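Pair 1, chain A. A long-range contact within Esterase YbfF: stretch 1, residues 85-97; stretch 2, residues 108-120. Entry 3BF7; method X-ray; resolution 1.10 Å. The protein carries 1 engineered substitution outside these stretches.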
# COMPACT_ATOMS: atom_id res chain seq x y z
N PHE A 85 9.87 5.50 2.80
CA PHE A 85 8.72 4.88 2.16
C PHE A 85 7.79 4.22 3.17
O PHE A 85 8.24 3.51 4.07
CB PHE A 85 9.18 3.83 1.16
CG PHE A 85 9.75 4.40 -0.11
CD1 PHE A 85 8.95 4.54 -1.24
CD2 PHE A 85 11.08 4.80 -0.17
CE1 PHE A 85 9.47 5.07 -2.42
CE2 PHE A 85 11.60 5.33 -1.35
CZ PHE A 85 10.80 5.46 -2.47
N ILE A 86 6.49 4.46 3.00
CA ILE A 86 5.47 3.87 3.85
C ILE A 86 4.47 3.19 2.91
O ILE A 86 3.85 3.85 2.08
CB ILE A 86 4.73 4.95 4.67
CG1 ILE A 86 5.72 5.69 5.57
CG2 ILE A 86 3.62 4.32 5.50
CD1 ILE A 86 5.11 6.81 6.40
N GLY A 87 4.32 1.88 3.04
CA GLY A 87 3.41 1.18 2.17
C GLY A 87 2.48 0.23 2.89
O GLY A 87 2.86 -0.43 3.87
N HIS A 88 1.23 0.18 2.42
CA HIS A 88 0.23 -0.71 2.99
C HIS A 88 0.03 -1.93 2.10
O HIS A 88 -0.20 -1.80 0.89
CB HIS A 88 -1.11 0.00 3.13
CG HIS A 88 -2.22 -0.90 3.57
ND1 HIS A 88 -3.35 -1.13 2.82
CD2 HIS A 88 -2.36 -1.66 4.69
CE1 HIS A 88 -4.14 -1.99 3.45
NE2 HIS A 88 -3.56 -2.32 4.59
N SER A 89 0.13 -3.11 2.70
CA SER A 89 -0.10 -4.37 2.00
C SER A 89 0.68 -4.47 0.68
O SER A 89 1.90 -4.45 0.71
CB SER A 89 -1.61 -4.53 1.78
OG SER A 89 -1.99 -5.90 1.81
N MET A 90 -0.00 -4.57 -0.46
CA MET A 90 0.70 -4.65 -1.74
C MET A 90 1.74 -3.53 -1.86
O MET A 90 2.84 -3.74 -2.35
CB MET A 90 -0.30 -4.55 -2.90
CG MET A 90 0.33 -4.49 -4.29
SD MET A 90 -0.89 -4.14 -5.57
CE MET A 90 -1.17 -2.37 -5.28
N GLY A 91 1.36 -2.33 -1.40
CA GLY A 91 2.27 -1.19 -1.44
C GLY A 91 3.47 -1.42 -0.54
O GLY A 91 4.57 -0.97 -0.83
N GLY A 92 3.24 -2.12 0.58
CA GLY A 92 4.31 -2.45 1.49
C GLY A 92 5.25 -3.44 0.83
O GLY A 92 6.46 -3.38 1.02
N LYS A 93 4.69 -4.38 0.07
CA LYS A 93 5.53 -5.34 -0.64
C LYS A 93 6.37 -4.62 -1.71
O LYS A 93 7.53 -4.95 -1.92
CB LYS A 93 4.68 -6.46 -1.26
CG LYS A 93 4.46 -7.64 -0.31
CD LYS A 93 3.57 -8.70 -0.92
CE LYS A 93 3.55 -9.97 -0.08
NZ LYS A 93 2.63 -10.99 -0.66
N ALA A 94 5.79 -3.62 -2.37
CA ALA A 94 6.54 -2.87 -3.38
C ALA A 94 7.71 -2.14 -2.73
O ALA A 94 8.82 -2.12 -3.26
CB ALA A 94 5.62 -1.88 -4.09
N VAL A 95 7.46 -1.54 -1.57
CA VAL A 95 8.49 -0.81 -0.84
C VAL A 95 9.57 -1.77 -0.33
O VAL A 95 10.76 -1.44 -0.37
CB VAL A 95 7.87 -0.02 0.33
CG1 VAL A 95 8.95 0.47 1.28
CG2 VAL A 95 7.05 1.14 -0.23
N MET A 96 9.17 -2.94 0.15
CA MET A 96 10.16 -3.90 0.62
C MET A 96 11.00 -4.37 -0.56
O MET A 96 12.21 -4.55 -0.43
CB MET A 96 9.49 -5.09 1.31
CG MET A 96 8.89 -4.74 2.67
SD MET A 96 8.24 -6.15 3.58
CE MET A 96 6.77 -6.54 2.62
N ALA A 97 10.37 -4.57 -1.72
CA ALA A 97 11.11 -5.01 -2.90
C ALA A 97 12.10 -3.94 -3.34
O ALA A 97 13.15 -4.25 -3.91
CB ALA A 97 10.13 -5.32 -4.03
N LYS A 108 14.12 5.54 5.52
CA LYS A 108 13.43 4.67 6.45
C LYS A 108 12.31 3.92 5.73
O LYS A 108 11.92 4.30 4.61
CB LYS A 108 12.89 5.47 7.63
CG LYS A 108 14.01 6.05 8.49
CD LYS A 108 13.52 6.52 9.84
CE LYS A 108 14.70 6.94 10.71
NZ LYS A 108 14.27 7.26 12.10
N LEU A 109 11.80 2.87 6.35
CA LEU A 109 10.77 2.03 5.74
C LEU A 109 9.70 1.58 6.73
O LEU A 109 10.02 1.11 7.82
CB LEU A 109 11.44 0.80 5.12
CG LEU A 109 10.59 -0.25 4.39
CD1 LEU A 109 11.49 -1.07 3.48
CD2 LEU A 109 9.86 -1.15 5.37
N VAL A 110 8.45 1.74 6.33
CA VAL A 110 7.31 1.32 7.14
C VAL A 110 6.41 0.44 6.28
O VAL A 110 6.00 0.85 5.19
CB VAL A 110 6.48 2.52 7.64
CG1 VAL A 110 5.33 2.04 8.51
CG2 VAL A 110 7.37 3.47 8.43
N ALA A 111 6.10 -0.76 6.77
CA ALA A 111 5.24 -1.70 6.06
C ALA A 111 4.02 -1.93 6.95
O ALA A 111 4.15 -2.47 8.05
CB ALA A 111 5.98 -3.00 5.81
N ILE A 112 2.86 -1.53 6.46
CA ILE A 112 1.61 -1.66 7.21
C ILE A 112 0.86 -2.94 6.86
O ILE A 112 0.53 -3.18 5.70
CB ILE A 112 0.71 -0.42 6.98
CG1 ILE A 112 1.49 0.86 7.29
CG2 ILE A 112 -0.53 -0.50 7.87
CD1 ILE A 112 0.73 2.14 7.01
N ASP A 113 0.60 -3.73 7.90
CA ASP A 113 -0.08 -5.03 7.85
C ASP A 113 0.26 -5.87 6.64
O ASP A 113 -0.60 -6.22 5.83
CB ASP A 113 -1.59 -4.89 7.99
CG ASP A 113 -2.22 -6.14 8.56
OD1 ASP A 113 -3.17 -6.68 7.95
OD2 ASP A 113 -1.75 -6.60 9.62
N ILE A 114 1.53 -6.24 6.56
CA ILE A 114 2.03 -7.04 5.46
C ILE A 114 3.36 -7.68 5.84
O ILE A 114 4.14 -7.13 6.62
CB ILE A 114 2.21 -6.15 4.20
CG1 ILE A 114 2.52 -7.01 2.97
CG2 ILE A 114 3.30 -5.13 4.43
CD1 ILE A 114 1.37 -7.90 2.54
N ALA A 115 3.61 -8.87 5.29
CA ALA A 115 4.86 -9.58 5.52
C ALA A 115 5.44 -9.94 4.15
O ALA A 115 4.69 -10.11 3.18
CB ALA A 115 4.62 -10.84 6.33
N PRO A 116 6.77 -10.04 4.04
CA PRO A 116 7.42 -10.38 2.77
C PRO A 116 7.34 -11.88 2.55
O PRO A 116 8.34 -12.61 2.67
CB PRO A 116 8.84 -9.87 2.97
CG PRO A 116 9.07 -10.11 4.43
CD PRO A 116 7.77 -9.67 5.06
N VAL A 117 6.14 -12.34 2.22
CA VAL A 117 5.88 -13.75 2.00
C VAL A 117 4.81 -13.96 0.94
O VAL A 117 4.01 -13.07 0.66
CB VAL A 117 5.35 -14.43 3.29
CG1 VAL A 117 6.38 -14.30 4.41
CG2 VAL A 117 4.02 -13.80 3.71
N ASP A 118 4.82 -15.15 0.35
CA ASP A 118 3.81 -15.55 -0.63
C ASP A 118 2.74 -16.19 0.27
O ASP A 118 2.98 -17.21 0.90
CB ASP A 118 4.38 -16.61 -1.58
CG ASP A 118 3.39 -17.03 -2.65
OD1 ASP A 118 2.17 -16.84 -2.47
OD2 ASP A 118 3.84 -17.57 -3.68
N TYR A 119 1.56 -15.58 0.34
CA TYR A 119 0.51 -16.11 1.20
C TYR A 119 -0.14 -17.39 0.69
O TYR A 119 -0.81 -18.09 1.44
CB TYR A 119 -0.54 -15.03 1.46
CG TYR A 119 -0.03 -13.90 2.33
CD1 TYR A 119 0.10 -14.06 3.71
CD2 TYR A 119 0.33 -12.68 1.77
CE1 TYR A 119 0.58 -13.02 4.51
CE2 TYR A 119 0.81 -11.64 2.56
CZ TYR A 119 0.93 -11.81 3.93
OH TYR A 119 1.39 -10.77 4.70
N HIS A 120 0.07 -17.70 -0.59
CA HIS A 120 -0.45 -18.93 -1.18
C HIS A 120 -1.94 -19.20 -0.95
O HIS A 120 -2.33 -20.33 -0.65
CB HIS A 120 0.34 -20.14 -0.65
CG HIS A 120 1.75 -20.21 -1.15
ND1 HIS A 120 2.06 -20.37 -2.48
CD2 HIS A 120 2.93 -20.16 -0.49
CE1 HIS A 120 3.38 -20.42 -2.62
NE2 HIS A 120 3.93 -20.30 -1.43

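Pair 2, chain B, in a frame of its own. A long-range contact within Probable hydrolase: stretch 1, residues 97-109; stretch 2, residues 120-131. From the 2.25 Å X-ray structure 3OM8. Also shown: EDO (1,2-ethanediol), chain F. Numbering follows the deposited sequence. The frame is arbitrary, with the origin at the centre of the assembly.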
# COMPACT_ATOMS: atom_id res chain seq x y z
N PHE B 97 2.48 4.17 20.69
CA PHE B 97 1.85 5.41 20.32
C PHE B 97 1.13 5.27 19.00
O PHE B 97 1.72 4.85 18.01
CB PHE B 97 2.90 6.53 20.21
CG PHE B 97 2.30 7.91 20.01
CD1 PHE B 97 2.03 8.73 21.08
CD2 PHE B 97 2.00 8.37 18.73
CE1 PHE B 97 1.48 9.99 20.89
CE2 PHE B 97 1.46 9.62 18.53
CZ PHE B 97 1.19 10.43 19.61
N LEU B 98 -0.15 5.64 18.98
CA LEU B 98 -0.91 5.75 17.74
C LEU B 98 -1.46 7.17 17.58
O LEU B 98 -2.26 7.63 18.41
CB LEU B 98 -2.06 4.74 17.72
CG LEU B 98 -3.20 4.97 16.73
CD1 LEU B 98 -2.68 5.30 15.34
CD2 LEU B 98 -4.07 3.73 16.67
N GLY B 99 -1.05 7.85 16.52
CA GLY B 99 -1.50 9.22 16.27
C GLY B 99 -2.09 9.34 14.88
O GLY B 99 -1.52 8.84 13.91
N LEU B 100 -3.26 9.97 14.79
CA LEU B 100 -3.89 10.20 13.50
C LEU B 100 -3.78 11.68 13.09
O LEU B 100 -4.10 12.57 13.87
CB LEU B 100 -5.35 9.75 13.52
CG LEU B 100 -6.10 9.75 12.19
CD1 LEU B 100 -6.91 8.47 12.02
CD2 LEU B 100 -7.00 10.95 12.07
N SER B 101 -3.32 11.92 11.87
CA SER B 101 -3.12 13.28 11.37
C SER B 101 -2.16 14.09 12.26
O SER B 101 -0.99 13.72 12.41
CB SER B 101 -4.46 13.99 11.20
OG SER B 101 -4.38 14.93 10.15
N LEU B 102 -2.64 15.19 12.85
CA LEU B 102 -1.80 15.98 13.76
C LEU B 102 -1.17 15.06 14.81
O LEU B 102 0.03 15.14 15.08
CB LEU B 102 -2.58 17.12 14.44
CG LEU B 102 -1.81 17.95 15.48
CD1 LEU B 102 -0.54 18.59 14.90
CD2 LEU B 102 -2.69 19.03 16.13
N GLY B 103 -1.97 14.17 15.39
CA GLY B 103 -1.46 13.18 16.32
C GLY B 103 -0.29 12.39 15.73
O GLY B 103 0.64 12.00 16.43
N GLY B 104 -0.35 12.16 14.42
CA GLY B 104 0.70 11.41 13.74
C GLY B 104 1.99 12.21 13.65
O GLY B 104 3.09 11.63 13.66
N ILE B 105 1.86 13.53 13.55
CA ILE B 105 3.01 14.43 13.50
C ILE B 105 3.66 14.46 14.89
O ILE B 105 4.89 14.40 15.01
CB ILE B 105 2.63 15.86 13.05
CG1 ILE B 105 1.86 15.85 11.73
CG2 ILE B 105 3.88 16.71 12.89
CD1 ILE B 105 1.55 17.28 11.19
N VAL B 106 2.83 14.54 15.92
CA VAL B 106 3.33 14.38 17.28
C VAL B 106 4.08 13.05 17.42
O VAL B 106 5.15 12.98 18.03
CB VAL B 106 2.20 14.47 18.31
CG1 VAL B 106 2.74 14.24 19.72
CG2 VAL B 106 1.51 15.84 18.22
N GLY B 107 3.53 12.00 16.82
CA GLY B 107 4.17 10.70 16.83
C GLY B 107 5.57 10.73 16.25
O GLY B 107 6.52 10.24 16.87
N GLN B 108 5.71 11.30 15.06
CA GLN B 108 7.02 11.37 14.42
C GLN B 108 8.01 12.15 15.29
O GLN B 108 9.18 11.76 15.40
CB GLN B 108 6.91 12.00 13.04
CG GLN B 108 6.07 11.20 12.06
CD GLN B 108 5.60 12.05 10.90
OE1 GLN B 108 6.39 12.42 10.04
NE2 GLN B 108 4.31 12.37 10.89
N TRP B 109 7.52 13.22 15.91
CA TRP B 109 8.34 14.04 16.81
C TRP B 109 8.83 13.25 18.02
O TRP B 109 10.00 13.30 18.38
CB TRP B 109 7.58 15.29 17.28
CG TRP B 109 8.45 16.27 18.01
CD1 TRP B 109 9.12 17.33 17.47
CD2 TRP B 109 8.77 16.28 19.41
NE1 TRP B 109 9.83 17.99 18.44
CE2 TRP B 109 9.63 17.37 19.64
CE3 TRP B 109 8.40 15.47 20.49
CZ2 TRP B 109 10.13 17.68 20.91
CZ3 TRP B 109 8.90 15.77 21.75
CH2 TRP B 109 9.75 16.87 21.95
N ARG B 120 6.25 0.74 20.05
CA ARG B 120 5.90 0.70 18.63
C ARG B 120 5.08 1.91 18.21
O ARG B 120 4.30 2.47 18.99
CB ARG B 120 5.19 -0.61 18.29
CG ARG B 120 6.10 -1.82 18.52
CD ARG B 120 5.49 -3.14 18.07
NE ARG B 120 6.25 -4.26 18.61
CZ ARG B 120 5.95 -5.54 18.43
NH1 ARG B 120 6.72 -6.47 18.97
NH2 ARG B 120 4.89 -5.90 17.71
N LEU B 121 5.26 2.33 16.96
CA LEU B 121 4.67 3.57 16.48
C LEU B 121 3.72 3.34 15.31
O LEU B 121 4.10 2.72 14.30
CB LEU B 121 5.78 4.55 16.09
CG LEU B 121 5.45 5.93 15.55
CD1 LEU B 121 4.83 6.84 16.65
CD2 LEU B 121 6.72 6.55 14.97
N VAL B 122 2.49 3.81 15.46
CA VAL B 122 1.53 3.81 14.36
C VAL B 122 1.20 5.25 13.95
O VAL B 122 0.95 6.11 14.80
CB VAL B 122 0.23 3.07 14.73
CG1 VAL B 122 -0.67 2.93 13.50
CG2 VAL B 122 0.56 1.68 15.30
N LEU B 123 1.23 5.50 12.64
CA LEU B 123 1.01 6.82 12.08
C LEU B 123 -0.13 6.72 11.08
O LEU B 123 0.05 6.17 10.00
CB LEU B 123 2.27 7.28 11.37
CG LEU B 123 3.54 7.24 12.22
CD1 LEU B 123 4.76 7.62 11.40
CD2 LEU B 123 3.38 8.17 13.42
N ALA B 124 -1.30 7.23 11.45
CA ALA B 124 -2.48 7.11 10.59
C ALA B 124 -2.80 8.43 9.90
O ALA B 124 -2.80 9.49 10.53
CB ALA B 124 -3.68 6.64 11.40
N ASN B 125 -3.08 8.36 8.60
CA ASN B 125 -3.50 9.52 7.84
C ASN B 125 -2.72 10.76 8.28
O ASN B 125 -3.28 11.72 8.82
CB ASN B 125 -4.99 9.76 8.05
CG ASN B 125 -5.85 8.59 7.58
OD1 ASN B 125 -6.30 8.56 6.43
ND2 ASN B 125 -6.09 7.63 8.47
N THR B 126 -1.41 10.72 8.05
CA THR B 126 -0.54 11.78 8.52
C THR B 126 0.50 12.13 7.48
O THR B 126 0.44 11.67 6.34
CB THR B 126 0.14 11.41 9.85
OG1 THR B 126 0.76 12.58 10.41
CG2 THR B 126 1.20 10.34 9.62
N SER B 127 1.46 12.95 7.88
CA SER B 127 2.43 13.48 6.95
C SER B 127 3.65 14.02 7.68
O SER B 127 3.58 14.33 8.87
CB SER B 127 1.78 14.58 6.11
OG SER B 127 2.76 15.35 5.44
N ALA B 128 4.76 14.11 6.97
CA ALA B 128 5.98 14.68 7.52
C ALA B 128 6.15 16.13 7.07
O ALA B 128 7.06 16.82 7.52
CB ALA B 128 7.18 13.86 7.11
N TRP B 129 5.29 16.59 6.17
CA TRP B 129 5.40 17.95 5.65
C TRP B 129 4.16 18.34 4.86
O TRP B 129 3.86 17.75 3.82
CB TRP B 129 6.65 18.10 4.78
CG TRP B 129 6.71 19.41 4.03
CD1 TRP B 129 7.01 20.64 4.54
CD2 TRP B 129 6.47 19.61 2.62
NE1 TRP B 129 6.97 21.59 3.54
CE2 TRP B 129 6.65 20.98 2.36
CE3 TRP B 129 6.14 18.75 1.57
CZ2 TRP B 129 6.50 21.52 1.08
CZ3 TRP B 129 5.99 19.29 0.30
CH2 TRP B 129 6.16 20.66 0.07
N LEU B 130 3.46 19.35 5.36
CA LEU B 130 2.20 19.78 4.77
C LEU B 130 2.27 21.18 4.14
O LEU B 130 1.24 21.82 3.94
CB LEU B 130 1.07 19.70 5.81
CG LEU B 130 0.75 18.26 6.26
CD1 LEU B 130 -0.18 18.23 7.46
CD2 LEU B 130 0.14 17.50 5.11
N GLY B 131 3.48 21.63 3.82
CA GLY B 131 3.68 22.90 3.14
C GLY B 131 3.07 22.92 1.75
O GLY B 131 2.51 21.91 1.31
C1 EDO F . -2.94 18.17 10.41
O1 EDO F . -3.35 18.47 9.06
C2 EDO F . -4.13 18.33 11.36
O2 EDO F . -4.70 17.08 11.84

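What geometry do the two pairs share? In each, a strand runs into a tight turn at a serine and returns as a helix, while a second strand lies parallel beside the first. The strand axes approach to 4.8 Å at 9° in both, and the helix crosses the second strand at -150° in pair 1 and -146° in pair 2. The central backbones superpose to 0.5 Å. Five backbone hydrogen bonds alternate along each strand pair; in the last, Ser89(A) N donates to Ile112(A) O at 3.0 Å and Ser101(B) N to Ala124(B) O at 2.8 Å.

Why can the helix come so close? Gly87(A) matches Gly99(B), and Gly92(A) matches Gly104(B). A CB on Gly87(A) would clash with Gly91(A) O, and one on Gly99(B) with Gly103(B) O, so the chain can fold back tightly over its own strand. At the second glycine, a CB would run into the other stretch: into Ile114(A) CG2 in pair 1 and into Thr126(B) CB in pair 2.

How is the space on the two faces of the sheet filled? At one spot on the helix side, the bulk changes sides. In pair 1, Val95(A) reaches from the helix, its CG1 3.6 Å from Leu109(A) CG, while Ala111(A) on the strand is small. In pair 2 the matching helix position is Gly107(B), and the strand supplies Leu123(B), whose CD2 lies 4.3 Å from Gly107(B) CA and 3.5 Å from Gly104(B) O. On the face turned away from the helix, Ile86(A) CG2 meets Ile112(A) CD1 at 3.9 Å; the matched residues are Leu98(B) and the smaller Ala124(B), with Leu98(B) CD1 still 4.3 Å from Ala124(B) CB.

What ties the helix to the loop after the strand? Each pair uses a helix side chain to reach a loop carbonyl, but from a different position. Lys93(A) extends so that NZ donates to Val117(A) O at 2.8 Å, whereas Met96(A) packs its SD 3.8 Å from Pro116(A) CB. In pair 2 the position of Lys93(A) holds Ile105(B), whose CD1 lies 4.2 Å from Leu130(B) CD1, and that of Met96(A) holds Gln108(B), whose NE2 donates to Ser127(B) O at 2.9 Å. Ile114(A) and Thr126(B) differ likewise: the isoleucine makes apolar contact, its CG2 4.2 Å from Met96(A) CE, while Thr126(B) OG1 donates to Ser101(B) O at 2.9 Å.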